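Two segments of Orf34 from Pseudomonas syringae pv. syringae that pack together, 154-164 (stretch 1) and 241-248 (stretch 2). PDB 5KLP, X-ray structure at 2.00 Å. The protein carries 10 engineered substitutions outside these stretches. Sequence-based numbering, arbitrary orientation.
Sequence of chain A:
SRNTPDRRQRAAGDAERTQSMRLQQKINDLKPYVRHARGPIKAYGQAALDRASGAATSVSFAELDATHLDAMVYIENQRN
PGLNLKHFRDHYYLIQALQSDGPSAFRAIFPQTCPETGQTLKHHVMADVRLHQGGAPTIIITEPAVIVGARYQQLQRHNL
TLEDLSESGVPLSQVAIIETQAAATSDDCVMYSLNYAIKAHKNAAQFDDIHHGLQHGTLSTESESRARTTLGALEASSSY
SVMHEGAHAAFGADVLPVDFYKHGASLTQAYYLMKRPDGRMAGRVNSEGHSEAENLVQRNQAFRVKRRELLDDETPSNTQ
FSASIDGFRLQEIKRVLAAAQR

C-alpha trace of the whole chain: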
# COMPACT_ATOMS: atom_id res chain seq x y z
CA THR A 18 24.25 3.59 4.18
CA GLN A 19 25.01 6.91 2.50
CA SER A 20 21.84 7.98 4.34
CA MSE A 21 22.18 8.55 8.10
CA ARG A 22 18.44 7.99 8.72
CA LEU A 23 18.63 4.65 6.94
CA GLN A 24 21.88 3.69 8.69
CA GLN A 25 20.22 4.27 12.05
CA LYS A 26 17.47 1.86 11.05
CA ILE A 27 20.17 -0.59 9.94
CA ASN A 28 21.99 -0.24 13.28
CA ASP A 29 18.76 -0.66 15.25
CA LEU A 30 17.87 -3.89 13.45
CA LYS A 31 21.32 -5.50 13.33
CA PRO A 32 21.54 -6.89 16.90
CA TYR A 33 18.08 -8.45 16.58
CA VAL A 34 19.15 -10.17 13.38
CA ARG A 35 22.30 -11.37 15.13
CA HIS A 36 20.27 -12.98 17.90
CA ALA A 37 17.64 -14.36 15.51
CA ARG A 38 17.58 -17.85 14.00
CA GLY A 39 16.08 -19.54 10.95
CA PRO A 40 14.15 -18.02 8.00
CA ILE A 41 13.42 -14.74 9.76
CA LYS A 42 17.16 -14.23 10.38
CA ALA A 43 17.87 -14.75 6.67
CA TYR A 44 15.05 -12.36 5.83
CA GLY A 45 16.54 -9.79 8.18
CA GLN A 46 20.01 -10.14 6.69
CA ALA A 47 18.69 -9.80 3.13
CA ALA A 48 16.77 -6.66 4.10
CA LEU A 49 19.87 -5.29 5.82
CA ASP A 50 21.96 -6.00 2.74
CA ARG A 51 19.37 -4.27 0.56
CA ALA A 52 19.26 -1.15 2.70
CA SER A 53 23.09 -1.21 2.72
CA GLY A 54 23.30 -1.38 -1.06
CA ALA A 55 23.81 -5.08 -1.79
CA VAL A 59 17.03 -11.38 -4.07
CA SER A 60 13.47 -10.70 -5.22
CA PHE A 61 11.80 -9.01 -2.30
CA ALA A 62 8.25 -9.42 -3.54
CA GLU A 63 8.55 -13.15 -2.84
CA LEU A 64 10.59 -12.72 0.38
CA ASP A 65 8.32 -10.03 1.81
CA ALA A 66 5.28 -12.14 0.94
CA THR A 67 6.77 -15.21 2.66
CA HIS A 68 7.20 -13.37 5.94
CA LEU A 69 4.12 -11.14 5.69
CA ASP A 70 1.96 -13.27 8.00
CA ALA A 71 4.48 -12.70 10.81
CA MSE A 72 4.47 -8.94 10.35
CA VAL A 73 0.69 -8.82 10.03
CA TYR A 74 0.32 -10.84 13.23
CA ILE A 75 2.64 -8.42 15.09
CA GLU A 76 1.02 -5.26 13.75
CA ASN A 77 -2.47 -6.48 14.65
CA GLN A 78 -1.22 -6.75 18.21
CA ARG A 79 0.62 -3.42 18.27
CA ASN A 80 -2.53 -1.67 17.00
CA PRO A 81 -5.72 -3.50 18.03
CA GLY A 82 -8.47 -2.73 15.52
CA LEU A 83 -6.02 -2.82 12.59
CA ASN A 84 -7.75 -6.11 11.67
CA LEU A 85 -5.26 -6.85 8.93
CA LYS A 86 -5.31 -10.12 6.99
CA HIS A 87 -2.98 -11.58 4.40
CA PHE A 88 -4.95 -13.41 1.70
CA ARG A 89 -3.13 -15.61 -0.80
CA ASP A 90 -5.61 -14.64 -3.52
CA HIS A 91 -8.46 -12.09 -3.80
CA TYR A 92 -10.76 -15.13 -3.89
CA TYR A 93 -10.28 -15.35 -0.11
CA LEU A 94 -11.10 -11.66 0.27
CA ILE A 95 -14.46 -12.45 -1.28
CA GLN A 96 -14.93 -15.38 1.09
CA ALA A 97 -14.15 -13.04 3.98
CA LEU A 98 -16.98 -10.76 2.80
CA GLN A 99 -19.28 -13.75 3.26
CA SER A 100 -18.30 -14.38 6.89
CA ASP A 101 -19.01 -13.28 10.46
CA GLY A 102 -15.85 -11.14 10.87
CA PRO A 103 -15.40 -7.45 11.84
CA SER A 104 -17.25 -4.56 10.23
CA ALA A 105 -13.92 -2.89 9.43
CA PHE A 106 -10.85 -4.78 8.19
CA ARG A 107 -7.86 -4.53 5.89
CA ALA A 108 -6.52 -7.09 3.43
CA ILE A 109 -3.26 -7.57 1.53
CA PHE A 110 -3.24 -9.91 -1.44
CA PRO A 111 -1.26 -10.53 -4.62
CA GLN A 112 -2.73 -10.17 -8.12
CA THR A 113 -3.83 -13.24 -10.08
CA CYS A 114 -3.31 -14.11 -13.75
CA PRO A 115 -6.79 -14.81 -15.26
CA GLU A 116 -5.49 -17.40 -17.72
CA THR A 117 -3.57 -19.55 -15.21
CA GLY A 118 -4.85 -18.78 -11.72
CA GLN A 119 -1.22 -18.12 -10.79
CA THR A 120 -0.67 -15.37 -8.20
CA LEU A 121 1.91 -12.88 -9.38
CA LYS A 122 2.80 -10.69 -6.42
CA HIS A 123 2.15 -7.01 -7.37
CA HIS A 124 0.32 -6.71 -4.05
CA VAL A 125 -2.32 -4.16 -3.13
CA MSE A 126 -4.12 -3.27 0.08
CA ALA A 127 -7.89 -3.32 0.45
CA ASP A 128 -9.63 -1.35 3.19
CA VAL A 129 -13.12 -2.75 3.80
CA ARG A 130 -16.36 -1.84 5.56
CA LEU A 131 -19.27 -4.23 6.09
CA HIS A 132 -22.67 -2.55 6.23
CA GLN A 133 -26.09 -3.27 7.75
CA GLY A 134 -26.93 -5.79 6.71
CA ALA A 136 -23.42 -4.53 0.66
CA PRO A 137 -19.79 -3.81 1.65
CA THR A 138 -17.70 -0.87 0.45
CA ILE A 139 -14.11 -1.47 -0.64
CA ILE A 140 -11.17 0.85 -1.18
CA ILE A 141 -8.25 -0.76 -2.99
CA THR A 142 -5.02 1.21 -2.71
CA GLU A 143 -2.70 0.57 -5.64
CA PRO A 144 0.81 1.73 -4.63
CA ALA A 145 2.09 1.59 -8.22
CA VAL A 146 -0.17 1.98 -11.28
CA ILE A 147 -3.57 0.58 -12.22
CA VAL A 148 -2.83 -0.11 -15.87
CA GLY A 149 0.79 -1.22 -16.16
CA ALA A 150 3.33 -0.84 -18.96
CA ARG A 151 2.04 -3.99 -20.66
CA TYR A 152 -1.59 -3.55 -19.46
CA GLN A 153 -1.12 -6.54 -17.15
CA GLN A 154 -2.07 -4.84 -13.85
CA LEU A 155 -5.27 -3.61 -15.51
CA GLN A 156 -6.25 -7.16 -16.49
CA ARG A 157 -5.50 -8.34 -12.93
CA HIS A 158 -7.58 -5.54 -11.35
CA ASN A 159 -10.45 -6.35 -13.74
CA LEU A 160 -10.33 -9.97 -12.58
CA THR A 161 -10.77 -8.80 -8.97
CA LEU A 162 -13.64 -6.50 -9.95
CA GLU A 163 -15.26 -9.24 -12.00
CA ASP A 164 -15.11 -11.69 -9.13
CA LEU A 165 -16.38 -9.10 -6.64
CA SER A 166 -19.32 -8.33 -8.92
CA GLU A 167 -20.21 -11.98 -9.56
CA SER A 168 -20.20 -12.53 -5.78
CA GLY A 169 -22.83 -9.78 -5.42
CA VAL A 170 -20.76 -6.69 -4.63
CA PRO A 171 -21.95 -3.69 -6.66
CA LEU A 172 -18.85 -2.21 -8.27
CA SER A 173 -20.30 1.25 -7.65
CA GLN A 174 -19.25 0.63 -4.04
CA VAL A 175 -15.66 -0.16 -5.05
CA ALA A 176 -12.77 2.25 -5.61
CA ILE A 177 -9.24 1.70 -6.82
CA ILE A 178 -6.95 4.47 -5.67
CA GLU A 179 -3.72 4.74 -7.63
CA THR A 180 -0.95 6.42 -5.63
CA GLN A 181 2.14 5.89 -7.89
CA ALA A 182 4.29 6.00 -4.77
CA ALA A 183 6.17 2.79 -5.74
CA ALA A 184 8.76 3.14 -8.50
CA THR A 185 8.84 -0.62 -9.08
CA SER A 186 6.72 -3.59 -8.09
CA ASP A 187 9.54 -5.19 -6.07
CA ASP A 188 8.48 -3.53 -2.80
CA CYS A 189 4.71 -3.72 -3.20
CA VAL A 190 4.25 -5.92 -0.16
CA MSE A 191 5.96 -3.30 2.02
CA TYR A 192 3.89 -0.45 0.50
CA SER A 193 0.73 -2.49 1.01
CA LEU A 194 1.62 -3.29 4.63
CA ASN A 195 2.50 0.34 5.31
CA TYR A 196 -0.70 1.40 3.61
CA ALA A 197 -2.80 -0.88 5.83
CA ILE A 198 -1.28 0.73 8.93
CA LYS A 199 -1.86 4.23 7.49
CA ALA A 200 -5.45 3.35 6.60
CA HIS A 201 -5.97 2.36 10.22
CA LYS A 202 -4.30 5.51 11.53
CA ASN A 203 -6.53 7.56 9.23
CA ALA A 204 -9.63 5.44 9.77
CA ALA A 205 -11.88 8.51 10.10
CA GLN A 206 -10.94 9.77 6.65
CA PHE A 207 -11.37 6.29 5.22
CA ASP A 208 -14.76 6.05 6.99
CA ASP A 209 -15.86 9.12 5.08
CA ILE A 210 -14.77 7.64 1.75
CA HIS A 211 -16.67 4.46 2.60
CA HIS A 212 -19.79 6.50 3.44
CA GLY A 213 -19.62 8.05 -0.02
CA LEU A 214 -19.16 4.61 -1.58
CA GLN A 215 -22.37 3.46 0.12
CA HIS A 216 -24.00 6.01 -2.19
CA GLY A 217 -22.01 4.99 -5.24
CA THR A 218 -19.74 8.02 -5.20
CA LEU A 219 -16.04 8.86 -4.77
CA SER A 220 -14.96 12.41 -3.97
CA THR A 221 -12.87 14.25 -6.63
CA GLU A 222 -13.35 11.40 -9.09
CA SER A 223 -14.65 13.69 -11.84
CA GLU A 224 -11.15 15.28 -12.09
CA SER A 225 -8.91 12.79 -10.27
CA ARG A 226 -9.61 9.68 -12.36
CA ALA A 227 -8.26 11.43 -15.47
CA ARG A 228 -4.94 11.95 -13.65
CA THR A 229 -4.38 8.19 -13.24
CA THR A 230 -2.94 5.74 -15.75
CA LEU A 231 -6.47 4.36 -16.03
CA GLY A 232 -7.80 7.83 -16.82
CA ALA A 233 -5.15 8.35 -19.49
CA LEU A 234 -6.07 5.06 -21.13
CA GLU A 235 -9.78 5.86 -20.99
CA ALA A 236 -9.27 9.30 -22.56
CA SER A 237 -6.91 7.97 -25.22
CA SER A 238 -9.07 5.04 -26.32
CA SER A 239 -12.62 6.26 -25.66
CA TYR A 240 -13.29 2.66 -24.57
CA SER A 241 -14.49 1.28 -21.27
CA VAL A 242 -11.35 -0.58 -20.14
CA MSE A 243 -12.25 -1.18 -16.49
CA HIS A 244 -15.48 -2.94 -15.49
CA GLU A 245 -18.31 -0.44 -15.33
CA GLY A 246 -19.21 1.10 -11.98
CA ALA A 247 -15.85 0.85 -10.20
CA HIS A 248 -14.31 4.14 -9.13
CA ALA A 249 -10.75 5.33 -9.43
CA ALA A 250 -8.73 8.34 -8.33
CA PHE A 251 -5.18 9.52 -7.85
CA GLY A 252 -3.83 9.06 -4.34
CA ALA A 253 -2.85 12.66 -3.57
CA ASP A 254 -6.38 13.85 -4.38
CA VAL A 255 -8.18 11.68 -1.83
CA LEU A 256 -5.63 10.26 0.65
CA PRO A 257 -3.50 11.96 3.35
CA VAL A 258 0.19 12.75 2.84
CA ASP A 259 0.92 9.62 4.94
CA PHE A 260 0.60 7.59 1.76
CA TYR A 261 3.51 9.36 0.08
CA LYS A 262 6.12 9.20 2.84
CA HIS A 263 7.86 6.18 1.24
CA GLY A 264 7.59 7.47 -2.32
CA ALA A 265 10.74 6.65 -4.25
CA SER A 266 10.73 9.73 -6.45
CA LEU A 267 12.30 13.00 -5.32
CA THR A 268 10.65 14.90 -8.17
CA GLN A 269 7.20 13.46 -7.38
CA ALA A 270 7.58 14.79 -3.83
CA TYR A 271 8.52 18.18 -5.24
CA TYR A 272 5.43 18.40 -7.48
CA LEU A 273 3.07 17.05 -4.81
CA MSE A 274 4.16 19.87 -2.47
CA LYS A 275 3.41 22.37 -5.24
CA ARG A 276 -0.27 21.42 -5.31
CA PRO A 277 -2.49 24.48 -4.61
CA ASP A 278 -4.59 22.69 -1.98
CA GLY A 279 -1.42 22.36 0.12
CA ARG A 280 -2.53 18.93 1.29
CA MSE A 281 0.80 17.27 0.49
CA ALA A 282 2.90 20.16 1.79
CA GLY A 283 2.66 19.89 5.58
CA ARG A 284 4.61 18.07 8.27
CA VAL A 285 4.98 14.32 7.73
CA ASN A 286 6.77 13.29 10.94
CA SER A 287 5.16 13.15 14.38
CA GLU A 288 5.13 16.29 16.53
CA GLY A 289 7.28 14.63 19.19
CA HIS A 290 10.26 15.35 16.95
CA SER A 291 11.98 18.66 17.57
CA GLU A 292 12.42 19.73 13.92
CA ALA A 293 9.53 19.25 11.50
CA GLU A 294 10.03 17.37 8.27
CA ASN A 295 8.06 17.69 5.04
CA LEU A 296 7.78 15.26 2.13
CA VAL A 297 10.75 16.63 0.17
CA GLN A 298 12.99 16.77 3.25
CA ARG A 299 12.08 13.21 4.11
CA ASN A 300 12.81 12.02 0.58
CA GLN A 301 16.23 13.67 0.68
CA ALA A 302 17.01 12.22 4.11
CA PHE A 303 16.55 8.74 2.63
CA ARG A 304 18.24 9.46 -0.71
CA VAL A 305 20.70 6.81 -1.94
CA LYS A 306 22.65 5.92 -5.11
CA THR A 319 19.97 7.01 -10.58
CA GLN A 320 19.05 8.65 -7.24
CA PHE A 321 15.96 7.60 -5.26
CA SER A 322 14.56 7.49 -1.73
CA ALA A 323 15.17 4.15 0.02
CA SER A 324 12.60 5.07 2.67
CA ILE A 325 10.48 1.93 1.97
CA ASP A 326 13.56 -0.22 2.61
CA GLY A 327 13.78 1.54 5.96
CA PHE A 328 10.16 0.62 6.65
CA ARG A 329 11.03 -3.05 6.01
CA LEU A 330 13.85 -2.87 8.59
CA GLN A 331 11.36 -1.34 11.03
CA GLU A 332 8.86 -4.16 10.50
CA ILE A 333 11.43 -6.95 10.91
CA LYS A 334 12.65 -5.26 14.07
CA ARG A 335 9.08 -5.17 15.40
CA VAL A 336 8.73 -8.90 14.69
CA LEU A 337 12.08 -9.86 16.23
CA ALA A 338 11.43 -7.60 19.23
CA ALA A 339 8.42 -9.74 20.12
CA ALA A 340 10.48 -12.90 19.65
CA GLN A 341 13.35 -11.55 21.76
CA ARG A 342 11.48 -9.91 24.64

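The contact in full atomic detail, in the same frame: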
# COMPACT_ATOMS: atom_id res chain seq x y z
N GLN A 154 -1.40 -5.18 -15.12
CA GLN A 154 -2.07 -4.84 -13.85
C GLN A 154 -3.55 -4.56 -14.08
O GLN A 154 -4.39 -4.92 -13.25
CB GLN A 154 -1.42 -3.64 -13.15
CG GLN A 154 -0.34 -3.97 -12.12
CD GLN A 154 -0.79 -4.90 -10.99
OE1 GLN A 154 -0.76 -6.12 -11.14
NE2 GLN A 154 -1.16 -4.33 -9.83
N LEU A 155 -3.87 -3.91 -15.20
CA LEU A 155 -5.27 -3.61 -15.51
C LEU A 155 -6.09 -4.88 -15.62
O LEU A 155 -7.19 -4.95 -15.08
CB LEU A 155 -5.38 -2.80 -16.80
CG LEU A 155 -6.81 -2.57 -17.30
CD1 LEU A 155 -7.60 -1.77 -16.27
CD2 LEU A 155 -6.79 -1.86 -18.63
N GLN A 156 -5.56 -5.88 -16.33
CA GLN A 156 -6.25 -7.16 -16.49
C GLN A 156 -6.45 -7.86 -15.13
O GLN A 156 -7.49 -8.46 -14.86
CB GLN A 156 -5.46 -8.05 -17.46
CG GLN A 156 -5.92 -9.50 -17.55
CD GLN A 156 -4.81 -10.45 -18.02
OE1 GLN A 156 -3.65 -10.32 -17.62
NE2 GLN A 156 -5.18 -11.41 -18.87
N ARG A 157 -5.45 -7.74 -14.26
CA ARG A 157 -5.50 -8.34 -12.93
C ARG A 157 -6.53 -7.64 -12.03
O ARG A 157 -7.27 -8.29 -11.28
CB ARG A 157 -4.11 -8.32 -12.28
CG ARG A 157 -3.05 -9.15 -13.02
CD ARG A 157 -1.64 -8.71 -12.61
NE ARG A 157 -0.62 -9.21 -13.52
CZ ARG A 157 0.60 -8.70 -13.63
NH1 ARG A 157 0.97 -7.66 -12.88
NH2 ARG A 157 1.45 -9.24 -14.48
N HIS A 158 -6.57 -6.30 -12.09
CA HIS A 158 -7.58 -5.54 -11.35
C HIS A 158 -9.00 -5.85 -11.85
O HIS A 158 -9.93 -5.99 -11.06
CB HIS A 158 -7.32 -4.03 -11.45
CG HIS A 158 -6.24 -3.54 -10.53
ND1 HIS A 158 -6.27 -3.77 -9.17
CD2 HIS A 158 -5.12 -2.83 -10.77
CE1 HIS A 158 -5.20 -3.22 -8.61
NE2 HIS A 158 -4.49 -2.64 -9.56
N ASN A 159 -9.16 -5.97 -13.16
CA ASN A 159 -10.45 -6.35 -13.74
C ASN A 159 -10.91 -7.72 -13.27
O ASN A 159 -12.11 -7.95 -13.07
CB ASN A 159 -10.40 -6.29 -15.27
CG ASN A 159 -10.68 -4.88 -15.80
OD1 ASN A 159 -11.46 -4.14 -15.20
ND2 ASN A 159 -10.04 -4.51 -16.90
N LEU A 160 -9.97 -8.65 -13.11
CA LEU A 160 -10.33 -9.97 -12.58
C LEU A 160 -10.92 -9.83 -11.17
O LEU A 160 -11.96 -10.40 -10.87
CB LEU A 160 -9.11 -10.91 -12.58
CG LEU A 160 -9.34 -12.33 -12.06
CD1 LEU A 160 -10.39 -13.07 -12.92
CD2 LEU A 160 -8.03 -13.13 -12.03
N THR A 161 -10.26 -9.06 -10.32
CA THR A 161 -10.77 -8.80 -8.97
C THR A 161 -12.17 -8.18 -9.00
O THR A 161 -13.08 -8.64 -8.31
CB THR A 161 -9.80 -7.87 -8.20
OG1 THR A 161 -8.51 -8.47 -8.17
CG2 THR A 161 -10.28 -7.64 -6.75
N LEU A 162 -12.34 -7.16 -9.83
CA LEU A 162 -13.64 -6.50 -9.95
C LEU A 162 -14.70 -7.48 -10.45
O LEU A 162 -15.84 -7.49 -9.97
CB LEU A 162 -13.54 -5.29 -10.89
CG LEU A 162 -12.64 -4.14 -10.43
CD1 LEU A 162 -12.53 -3.07 -11.51
CD2 LEU A 162 -13.18 -3.53 -9.14
N GLU A 163 -14.32 -8.28 -11.43
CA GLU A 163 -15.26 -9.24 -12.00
C GLU A 163 -15.74 -10.22 -10.94
O GLU A 163 -16.94 -10.52 -10.82
CB GLU A 163 -14.62 -9.98 -13.17
CG GLU A 163 -15.51 -10.98 -13.84
CD GLU A 163 -14.75 -11.85 -14.82
OE1 GLU A 163 -13.73 -12.45 -14.41
OE2 GLU A 163 -15.16 -11.93 -16.00
N ASP A 164 -14.79 -10.73 -10.16
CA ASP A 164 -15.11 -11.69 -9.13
C ASP A 164 -15.95 -11.04 -8.02
O ASP A 164 -16.91 -11.63 -7.56
CB ASP A 164 -13.82 -12.33 -8.56
CG ASP A 164 -13.15 -13.28 -9.56
OD1 ASP A 164 -13.88 -13.89 -10.38
OD2 ASP A 164 -11.91 -13.43 -9.52
N SER A 241 -14.44 1.72 -22.65
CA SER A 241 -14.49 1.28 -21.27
C SER A 241 -13.45 0.17 -21.08
O SER A 241 -13.54 -0.90 -21.70
CB SER A 241 -15.90 0.80 -20.90
OG SER A 241 -16.02 0.60 -19.51
N VAL A 242 -12.42 0.41 -20.27
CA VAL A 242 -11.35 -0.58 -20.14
C VAL A 242 -11.31 -1.20 -18.75
O VAL A 242 -10.61 -2.18 -18.52
CB VAL A 242 -9.97 0.04 -20.47
CG1 VAL A 242 -9.93 0.53 -21.91
CG2 VAL A 242 -9.66 1.17 -19.52
N MSE A 243 -12.06 -0.61 -17.82
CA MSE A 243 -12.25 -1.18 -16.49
C MSE A 243 -13.74 -1.45 -16.29
O MSE A 243 -14.57 -0.67 -16.76
CB MSE A 243 -11.72 -0.25 -15.41
CG MSE A 243 -12.00 -0.74 -14.01
SE MSE A 243 -11.12 0.30 -12.59
CE MSE A 243 -12.42 1.73 -12.37
N HIS A 244 -14.08 -2.53 -15.60
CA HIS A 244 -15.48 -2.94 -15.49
C HIS A 244 -16.32 -1.79 -14.98
O HIS A 244 -15.89 -1.03 -14.10
CB HIS A 244 -15.63 -4.17 -14.60
CG HIS A 244 -15.14 -5.42 -15.25
ND1 HIS A 244 -15.69 -5.91 -16.42
CD2 HIS A 244 -14.13 -6.26 -14.93
CE1 HIS A 244 -15.04 -7.00 -16.78
NE2 HIS A 244 -14.10 -7.24 -15.89
N GLU A 245 -17.50 -1.63 -15.56
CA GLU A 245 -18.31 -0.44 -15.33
C GLU A 245 -18.74 -0.35 -13.88
O GLU A 245 -19.00 -1.36 -13.23
CB GLU A 245 -19.53 -0.46 -16.24
N GLY A 246 -18.80 0.88 -13.36
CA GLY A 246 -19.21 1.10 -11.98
C GLY A 246 -18.10 1.37 -10.99
O GLY A 246 -18.27 2.18 -10.08
N ALA A 247 -16.96 0.68 -11.13
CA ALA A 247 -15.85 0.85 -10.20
C ALA A 247 -15.27 2.25 -10.30
O ALA A 247 -15.20 2.82 -11.38
CB ALA A 247 -14.77 -0.20 -10.45
N HIS A 248 -14.90 2.82 -9.16
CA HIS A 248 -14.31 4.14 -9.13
C HIS A 248 -12.79 4.09 -9.11
O HIS A 248 -12.18 3.08 -8.72
CB HIS A 248 -14.81 4.93 -7.91
CG HIS A 248 -16.30 4.92 -7.76
ND1 HIS A 248 -17.12 5.81 -8.42
CD2 HIS A 248 -17.11 4.12 -7.04
CE1 HIS A 248 -18.38 5.56 -8.10
NE2 HIS A 248 -18.40 4.54 -7.26
O HOH W 1 -12.43 -9.52 -15.89

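Residues 154-164 form part of a longer helix, and residues 241-248 run past it, mostly as irregular chain, burying 376 Å² counted over both sides. The contact centres on N159 and M243, whose CA atoms lie 6.1 Å apart, and it is made by L155, N159, L162 and E163, which recur at the three- and four-residue spacing of a helix and so line one side of it. V242 is the first residue to touch it: its carbonyl O accepts a hydrogen bond from N159 ND2 at 2.9 Å, while its CB lies 4.1 Å from L155 CD2. L155, buried and with its CA-to-CB bond toward the loop, packs against V242 beside the polar link. M243, a selenomethionine, passes over N159, with its CA 3.3 Å from N159 OD1. Its CA-to-CB bond points sideways and the end of its side chain leads away from the helix. M243 CG packs 3.5 Å from L162 CD1, M243 SE is also near, at 3.8 Å from L162 CD1, and M243 CB is 4.5 Å from L155 CD1. At H244 the backbone N donates a 3.1 Å hydrogen bond to N159 OD1. The carboxamide of N159 therefore bridges two backbone groups on both flanks of M243, donating a hydrogen bond to the V242 carbonyl and accepting one from the H244 amide. Asparagine suits this place because its single side chain carries both a donor and an acceptor; the CA-to-CB bond points sideways, but with chi1 at -85° the amide end comes nearer to the loop. The CA-to-CB bond of H244 points toward the helix, and the residue as a whole has 84 Å² covered. L162 CB approaches the edge of its ring, 4.2 Å from H244 CD2, and E163 CB lies 3.9 Å from H244 NE2. Water 1 sits 2.8 Å from H244 NE2 and donates a weak 3.2 Å hydrogen bond to N159 O. From H244 to A247 the chain makes a type II beta turn. E245, modelled only to CB, points away from the helix, and G246 adopts phi/psi of 102/-38°, where a CB would be jammed against the carbonyl O of E245; this backbone demand calls for glycine. The turn brings A247 back with its CB toward the helix, 3.8 Å from L162 CD1. L162 CD1 packs against both M243 and A247, and L162 CD2 also lies 3.9 Å from A247 CB; the small alanine side chain is buried there.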